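Local coordinates for ESX secretion system protein EccC (Thermomonospora curvata, PDB 4NH0) that serves in the ESX (type VII) specialized secretion system that exports EsxA and EsxB, as a weak ATPase that might be the translocase subunit, at residues 493-506 with 512-524. Numbering follows the deposited sequence.
Sequences VPDAYELPPSPGNG and TEPLVRFKAAYVS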
ATOM      1  N   VAL A 493     -12.159 -23.043  54.748  1.00 87.45           N
ATOM      2  CA  VAL A 493     -12.665 -22.396  55.952  1.00 89.95           C
ATOM      3  C   VAL A 493     -12.770 -20.885  55.747  1.00 94.24           C
ATOM      4  O   VAL A 493     -11.984 -20.302  55.001  1.00100.86           O
ATOM      5  CB  VAL A 493     -11.766 -22.690  57.171  1.00 97.56           C
ATOM      6  CG1 VAL A 493     -11.980 -24.115  57.662  1.00 98.54           C
ATOM      7  CG2 VAL A 493     -10.307 -22.450  56.823  1.00 97.75           C
ATOM      8  N   PRO A 494     -13.749 -20.245  56.405  1.00 89.96           N
ATOM      9  CA  PRO A 494     -13.965 -18.800  56.272  1.00 96.41           C
ATOM     10  C   PRO A 494     -13.020 -17.970  57.138  1.00 96.92           C
ATOM     11  O   PRO A 494     -13.294 -16.794  57.382  1.00 98.11           O
ATOM     12  CB  PRO A 494     -15.418 -18.613  56.740  1.00101.41           C
ATOM     13  CG  PRO A 494     -15.983 -20.004  56.908  1.00 98.95           C
ATOM     14  CD  PRO A 494     -14.814 -20.879  57.195  1.00 93.47           C
ATOM     15  N   ASP A 495     -11.923 -18.572  57.585  1.00 93.05           N
ATOM     16  CA  ASP A 495     -11.022 -17.934  58.541  1.00 91.86           C
ATOM     17  C   ASP A 495     -10.337 -16.688  57.985  1.00 97.05           C
ATOM     18  O   ASP A 495      -9.934 -15.806  58.743  1.00 99.77           O
ATOM     19  CB  ASP A 495      -9.966 -18.935  59.011  1.00 85.99           C
ATOM     20  CG  ASP A 495     -10.576 -20.223  59.531  1.00 91.07           C
ATOM     21  OD1 ASP A 495     -11.772 -20.215  59.885  1.00 95.46           O
ATOM     22  OD2 ASP A 495      -9.857 -21.242  59.589  1.00 99.27           O
ATOM     23  N   ALA A 496     -10.205 -16.615  56.664  1.00 92.94           N
ATOM     24  CA  ALA A 496      -9.539 -15.481  56.031  1.00 89.16           C
ATOM     25  C   ALA A 496     -10.396 -14.222  56.098  1.00 92.42           C
ATOM     26  O   ALA A 496      -9.880 -13.107  56.032  1.00 91.17           O
ATOM     27  CB  ALA A 496      -9.193 -15.808  54.590  1.00 88.22           C
ATOM     28  N   TYR A 497     -11.705 -14.408  56.228  1.00100.35           N
ATOM     29  CA  TYR A 497     -12.633 -13.289  56.341  1.00106.29           C
ATOM     30  C   TYR A 497     -12.416 -12.537  57.648  1.00111.36           C
ATOM     31  O   TYR A 497     -12.612 -11.324  57.721  1.00 94.71           O
ATOM     32  CB  TYR A 497     -14.081 -13.785  56.253  1.00113.43           C
ATOM     33  CG  TYR A 497     -15.124 -12.691  56.326  1.00115.77           C
ATOM     34  CD1 TYR A 497     -15.595 -12.078  55.174  1.00106.74           C
ATOM     35  CD2 TYR A 497     -15.650 -12.280  57.545  1.00123.74           C
ATOM     36  CE1 TYR A 497     -16.550 -11.084  55.233  1.00106.59           C
ATOM     37  CE2 TYR A 497     -16.604 -11.282  57.613  1.00112.97           C
ATOM     38  CZ  TYR A 497     -17.050 -10.688  56.453  1.00106.89           C
ATOM     39  OH  TYR A 497     -18.002  -9.696  56.510  1.00104.73           O
ATOM     40  N   GLU A 498     -12.000 -13.271  58.675  1.00112.02           N
ATOM     41  CA  GLU A 498     -11.891 -12.727  60.023  1.00105.37           C
ATOM     42  C   GLU A 498     -10.499 -12.180  60.321  1.00 94.35           C
ATOM     43  O   GLU A 498     -10.216 -11.769  61.447  1.00107.01           O
ATOM     44  CB  GLU A 498     -12.255 -13.802  61.044  1.00105.64           C
ATOM     45  CG  GLU A 498     -13.406 -14.689  60.604  1.00112.74           C
ATOM     46  CD  GLU A 498     -13.415 -16.025  61.315  1.00133.60           C
ATOM     47  OE1 GLU A 498     -12.527 -16.255  62.163  1.00155.98           O
ATOM     48  OE2 GLU A 498     -14.305 -16.850  61.020  1.00126.90           O
ATOM     49  N   LEU A 499      -9.633 -12.178  59.315  1.00 93.43           N
ATOM     50  CA  LEU A 499      -8.284 -11.651  59.474  1.00 88.76           C
ATOM     51  C   LEU A 499      -8.311 -10.146  59.709  1.00 84.77           C
ATOM     52  O   LEU A 499      -9.141  -9.444  59.135  1.00 87.53           O
ATOM     53  CB  LEU A 499      -7.432 -11.984  58.249  1.00 98.10           C
ATOM     54  CG  LEU A 499      -6.939 -13.429  58.182  1.00 87.39           C
ATOM     55  CD1 LEU A 499      -6.244 -13.703  56.860  1.00 75.44           C
ATOM     56  CD2 LEU A 499      -6.008 -13.710  59.349  1.00 90.58           C
ATOM     57  N   PRO A 500      -7.404  -9.650  60.565  1.00 93.62           N
ATOM     58  CA  PRO A 500      -7.315  -8.225  60.902  1.00 97.26           C
ATOM     59  C   PRO A 500      -7.180  -7.336  59.669  1.00102.44           C
ATOM     60  O   PRO A 500      -6.555  -7.744  58.692  1.00112.14           O
ATOM     61  CB  PRO A 500      -6.052  -8.149  61.764  1.00 93.29           C
ATOM     62  CG  PRO A 500      -5.933  -9.501  62.366  1.00 98.27           C
ATOM     63  CD  PRO A 500      -6.419 -10.453  61.312  1.00101.35           C
ATOM     64  N   PRO A 501      -7.771  -6.132  59.717  1.00101.14           N
ATOM     65  CA  PRO A 501      -7.711  -5.160  58.620  1.00109.06           C
ATOM     66  C   PRO A 501      -6.280  -4.766  58.273  1.00108.86           C
ATOM     67  O   PRO A 501      -6.017  -4.332  57.152  1.00103.63           O
ATOM     68  CB  PRO A 501      -8.488  -3.961  59.171  1.00109.50           C
ATOM     69  CG  PRO A 501      -9.388  -4.537  60.206  1.00108.69           C
ATOM     70  CD  PRO A 501      -8.606  -5.653  60.830  1.00106.10           C
ATOM     71  N   SER A 502      -5.374  -4.915  59.233  1.00109.28           N
ATOM     72  CA  SER A 502      -3.960  -4.647  59.005  1.00106.89           C
ATOM     73  C   SER A 502      -3.406  -5.582  57.936  1.00100.82           C
ATOM     74  O   SER A 502      -3.646  -6.789  57.978  1.00 93.30           O
ATOM     75  CB  SER A 502      -3.168  -4.796  60.305  1.00110.24           C
ATOM     76  OG  SER A 502      -1.789  -4.553  60.092  1.00110.20           O
ATOM     77  N   PRO A 503      -2.666  -5.023  56.970  1.00 98.78           N
ATOM     78  CA  PRO A 503      -2.119  -5.797  55.852  1.00 96.85           C
ATOM     79  C   PRO A 503      -0.972  -6.707  56.277  1.00 95.30           C
ATOM     80  O   PRO A 503      -0.248  -6.383  57.217  1.00100.23           O
ATOM     81  CB  PRO A 503      -1.627  -4.714  54.891  1.00 88.03           C
ATOM     82  CG  PRO A 503      -1.280  -3.573  55.778  1.00 82.67           C
ATOM     83  CD  PRO A 503      -2.290  -3.601  56.891  1.00 92.60           C
ATOM     84  N   GLY A 504      -0.816  -7.833  55.589  1.00 79.52           N
ATOM     85  CA  GLY A 504       0.281  -8.743  55.863  1.00 77.42           C
ATOM     86  C   GLY A 504      -0.162 -10.107  56.351  1.00 77.91           C
ATOM     87  O   GLY A 504       0.510 -11.108  56.106  1.00 86.22           O
ATOM     88  N   ASN A 505      -1.293 -10.152  57.047  1.00 72.79           N
ATOM     89  CA  ASN A 505      -1.791 -11.403  57.603  1.00 76.92           C
ATOM     90  C   ASN A 505      -2.448 -12.281  56.545  1.00 67.73           C
ATOM     91  O   ASN A 505      -3.095 -11.780  55.626  1.00 78.14           O
ATOM     92  CB  ASN A 505      -2.778 -11.122  58.736  1.00 87.54           C
ATOM     93  CG  ASN A 505      -2.132 -10.404  59.905  1.00 95.20           C
ATOM     94  OD1 ASN A 505      -1.670 -11.033  60.856  1.00103.21           O
ATOM     95  ND2 ASN A 505      -2.094  -9.079  59.838  1.00 86.39           N
ATOM     96  N   GLY A 506      -2.278 -13.591  56.679  1.00 56.63           N
ATOM     97  CA  GLY A 506      -2.854 -14.535  55.741  1.00 67.61           C
ATOM     98  C   GLY A 506      -2.634 -15.977  56.156  1.00 64.98           C
ATOM     99  O   GLY A 506      -1.951 -16.249  57.141  1.00 62.32           O
ATOM    100  N   THR A 512      -3.401 -31.836  52.461  1.00129.34           N
ATOM    101  CA  THR A 512      -4.207 -32.259  53.604  1.00126.79           C
ATOM    102  C   THR A 512      -3.604 -31.782  54.912  1.00119.69           C
ATOM    103  O   THR A 512      -4.055 -32.158  55.995  1.00129.63           O
ATOM    104  CB  THR A 512      -4.343 -33.786  53.658  1.00129.42           C
ATOM    105  OG1 THR A 512      -3.043 -34.376  53.775  1.00154.21           O
ATOM    106  CG2 THR A 512      -5.014 -34.303  52.395  1.00130.01           C
ATOM    107  N   GLU A 513      -2.575 -30.953  54.799  1.00118.62           N
ATOM    108  CA  GLU A 513      -1.852 -30.453  55.962  1.00109.90           C
ATOM    109  C   GLU A 513      -2.429 -29.118  56.450  1.00101.93           C
ATOM    110  O   GLU A 513      -2.780 -28.260  55.639  1.00 99.08           O
ATOM    111  CB  GLU A 513      -0.350 -30.312  55.647  1.00104.05           C
ATOM    112  CG  GLU A 513       0.402 -31.617  55.259  1.00110.12           C
ATOM    113  CD  GLU A 513      -0.087 -32.306  53.983  1.00133.83           C
ATOM    114  OE1 GLU A 513      -0.987 -31.770  53.308  1.00149.17           O
ATOM    115  OE2 GLU A 513       0.428 -33.402  53.665  1.00134.83           O
ATOM    116  N   PRO A 514      -2.520 -28.941  57.783  1.00 99.62           N
ATOM    117  CA  PRO A 514      -3.222 -27.824  58.437  1.00 96.14           C
ATOM    118  C   PRO A 514      -2.863 -26.439  57.906  1.00 91.54           C
ATOM    119  O   PRO A 514      -1.772 -26.246  57.372  1.00 89.89           O
ATOM    120  CB  PRO A 514      -2.788 -27.951  59.901  1.00 99.05           C
ATOM    121  CG  PRO A 514      -2.479 -29.386  60.072  1.00 79.23           C
ATOM    122  CD  PRO A 514      -1.882 -29.830  58.770  1.00 85.99           C
ATOM    123  N   LEU A 515      -3.785 -25.491  58.053  1.00 86.92           N
ATOM    124  CA  LEU A 515      -3.510 -24.102  57.712  1.00 81.90           C
ATOM    125  C   LEU A 515      -2.359 -23.580  58.552  1.00 79.28           C
ATOM    126  O   LEU A 515      -2.139 -24.040  59.672  1.00 87.25           O
ATOM    127  CB  LEU A 515      -4.740 -23.215  57.925  1.00 80.16           C
ATOM    128  CG  LEU A 515      -5.936 -23.335  56.983  1.00 86.44           C
ATOM    129  CD1 LEU A 515      -6.945 -24.347  57.505  1.00102.19           C
ATOM    130  CD2 LEU A 515      -6.586 -21.978  56.766  1.00 84.34           C
ATOM    131  N   VAL A 516      -1.622 -22.624  58.006  1.00 64.73           N
ATOM    132  CA  VAL A 516      -0.564 -21.967  58.755  1.00 70.03           C
ATOM    133  C   VAL A 516      -0.706 -20.460  58.616  1.00 68.66           C
ATOM    134  O   VAL A 516      -0.323 -19.888  57.597  1.00 75.43           O
ATOM    135  CB  VAL A 516       0.837 -22.397  58.276  1.00 60.68           C
ATOM    136  CG1 VAL A 516       1.911 -21.696  59.091  1.00 73.89           C
ATOM    137  CG2 VAL A 516       0.997 -23.905  58.373  1.00 66.15           C
ATOM    138  N   ARG A 517      -1.275 -19.818  59.630  1.00 65.23           N
ATOM    139  CA  ARG A 517      -1.383 -18.369  59.616  1.00 70.24           C
ATOM    140  C   ARG A 517      -0.000 -17.756  59.738  1.00 70.82           C
ATOM    141  O   ARG A 517       0.801 -18.172  60.575  1.00 67.50           O
ATOM    142  CB  ARG A 517      -2.285 -17.853  60.738  1.00 75.38           C
ATOM    143  CG  ARG A 517      -2.229 -16.338  60.885  1.00 78.42           C
ATOM    144  CD  ARG A 517      -3.370 -15.777  61.709  1.00 83.81           C
ATOM    145  NE  ARG A 517      -3.217 -14.338  61.901  1.00 95.07           N
ATOM    146  CZ  ARG A 517      -4.101 -13.565  62.524  1.00111.23           C
ATOM    147  NH1 ARG A 517      -5.213 -14.090  63.018  1.00102.29           N
ATOM    148  NH2 ARG A 517      -3.873 -12.265  62.650  1.00113.16           N
ATOM    149  N   PHE A 518       0.276 -16.773  58.893  1.00 72.45           N
ATOM    150  CA  PHE A 518       1.570 -16.115  58.895  1.00 64.66           C
ATOM    151  C   PHE A 518       1.418 -14.613  58.773  1.00 64.94           C
ATOM    152  O   PHE A 518       0.305 -14.090  58.725  1.00 67.67           O
ATOM    153  CB  PHE A 518       2.438 -16.636  57.751  1.00 65.57           C
ATOM    154  CG  PHE A 518       1.927 -16.267  56.385  1.00 76.65           C
ATOM    155  CD1 PHE A 518       2.429 -15.164  55.716  1.00 72.08           C
ATOM    156  CD2 PHE A 518       0.946 -17.026  55.772  1.00 65.07           C
ATOM    157  CE1 PHE A 518       1.960 -14.824  54.464  1.00 57.47           C
ATOM    158  CE2 PHE A 518       0.475 -16.692  54.519  1.00 58.09           C
ATOM    159  CZ  PHE A 518       0.982 -15.590  53.864  1.00 71.72           C
ATOM    160  N   LYS A 519       2.550 -13.925  58.717  1.00 59.48           N
ATOM    161  CA  LYS A 519       2.546 -12.503  58.438  1.00 72.29           C
ATOM    162  C   LYS A 519       3.686 -12.162  57.491  1.00 81.42           C
ATOM    163  O   LYS A 519       4.858 -12.332  57.826  1.00 73.51           O
ATOM    164  CB  LYS A 519       2.653 -11.695  59.725  1.00 70.21           C
ATOM    165  CG  LYS A 519       2.156 -10.293  59.534  1.00 89.99           C
ATOM    166  CD  LYS A 519       2.017  -9.531  60.822  1.00115.64           C
ATOM    167  CE  LYS A 519       1.388  -8.195  60.515  1.00115.30           C
ATOM    168  NZ  LYS A 519       1.908  -7.681  59.220  1.00112.12           N
ATOM    169  N   ALA A 520       3.332 -11.683  56.304  1.00 70.62           N
ATOM    170  CA  ALA A 520       4.303 -11.456  55.242  1.00 68.52           C
ATOM    171  C   ALA A 520       5.331 -10.391  55.601  1.00 68.94           C
ATOM    172  O   ALA A 520       5.033  -9.435  56.315  1.00 79.27           O
ATOM    173  CB  ALA A 520       3.589 -11.077  53.956  1.00 72.92           C
ATOM    174  N   ALA A 521       6.547 -10.571  55.097  1.00 67.92           N
ATOM    175  CA  ALA A 521       7.598  -9.577  55.249  1.00 71.86           C
ATOM    176  C   ALA A 521       7.402  -8.470  54.226  1.00 81.88           C
ATOM    177  O   ALA A 521       6.615  -8.616  53.292  1.00 84.41           O
ATOM    178  CB  ALA A 521       8.967 -10.217  55.092  1.00 72.35           C
ATOM    179  N   TYR A 522       8.115  -7.362  54.396  1.00 87.33           N
ATOM    180  CA  TYR A 522       8.000  -6.249  53.463  1.00 89.15           C
ATOM    181  C   TYR A 522       9.336  -5.936  52.802  1.00 85.42           C
ATOM    182  O   TYR A 522      10.395  -6.299  53.313  1.00 83.45           O
ATOM    183  CB  TYR A 522       7.455  -5.005  54.168  1.00100.33           C
ATOM    184  CG  TYR A 522       8.341  -4.459  55.266  1.00119.08           C
ATOM    185  CD1 TYR A 522       9.309  -3.500  54.994  1.00115.10           C
ATOM    186  CD2 TYR A 522       8.201  -4.892  56.579  1.00130.27           C
ATOM    187  CE1 TYR A 522      10.117  -2.995  55.992  1.00111.46           C
ATOM    188  CE2 TYR A 522       9.006  -4.392  57.585  1.00137.52           C
ATOM    189  CZ  TYR A 522       9.961  -3.443  57.286  1.00124.39           C
ATOM    190  OH  TYR A 522      10.764  -2.942  58.285  1.00122.30           O
ATOM    191  N   VAL A 523       9.275  -5.261  51.659  1.00 95.64           N
ATOM    192  CA  VAL A 523      10.470  -4.882  50.916  1.00 91.65           C
ATOM    193  C   VAL A 523      10.400  -3.422  50.486  1.00 91.93           C
ATOM    194  O   VAL A 523      11.352  -2.883  49.924  1.00 91.80           O
ATOM    195  CB  VAL A 523      10.665  -5.765  49.669  1.00 84.44           C
ATOM    196  CG1 VAL A 523      11.011  -7.187  50.070  1.00 72.94           C
ATOM    197  CG2 VAL A 523       9.419  -5.738  48.801  1.00 81.87           C
ATOM    198  N   SER A 524       9.264  -2.787  50.758  1.00 88.89           N
ATOM    199  CA  SER A 524       9.035  -1.409  50.338  1.00 95.72           C
ATOM    200  C   SER A 524       9.323  -0.417  51.460  1.00 97.06           C
ATOM    201  O   SER A 524       8.783   0.689  51.474  1.00 94.63           O
ATOM    202  CB  SER A 524       7.598  -1.240  49.846  1.00 96.18           C
ATOM    203  OG  SER A 524       7.321  -2.121  48.772  1.00 86.45           O
TER
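The guanidinium of Arg-517 carries Leu-499 over one face, with CD2 of Leu-499 centred above the plane and 3.7 Å from CZ of Arg-517. At its edge, close to the plane, sits OD1 of Asn-505, which accepts a hydrogen bond from NH2 of Arg-517 (3.1 Å). That NH2 also passes CD of Pro-500 obliquely at 3.4 Å. The amide and guanidinium planes are 89° apart, and NH2 approaches OD1 from above the carbonyl plane, not on a lone pair. The Phe-518 ring, on the face of the sheet opposite Asn-505 and Lys-519, lies obliquely to O of Gly-506 and has O of Val-516 in plane at its edge. With CG of Arg-517 anti to the backbone N (chi1 171°) and the chain extended out to NE, the flat head reaches across the neighbouring strand to the loop leading into it. Were Arg-517 replaced by an alanine, OD1 of Asn-505 would probably lose this donor and a gap would be likely to open beside Leu-499 and Pro-500. Beside Asn-505, the long side chain of Lys-519 passes ND2 and bends at its end (chi4 -38°), which brings NZ onto a lone pair of the Pro-503 carbonyl at 3.2 Å. Backbone bonds from Phe-518 N to Gly-506 O and from Ala-520 N to Gly-504 O, both 2.9 Å, join the strands, while the return bond from Gly-506 N to Phe-518 O is weak. Farther out, CG2 of Val-493 meets CD2 of Leu-515 at 3.8 Å. Pro-503 lies against Gly-316, in the predicted ATP-binding P-loop. The arrangement is an antiparallel beta hairpin, strands 505-510 and 518-520, within the mixed sheet of the first FtsK domain, a P-loop ATPase fold.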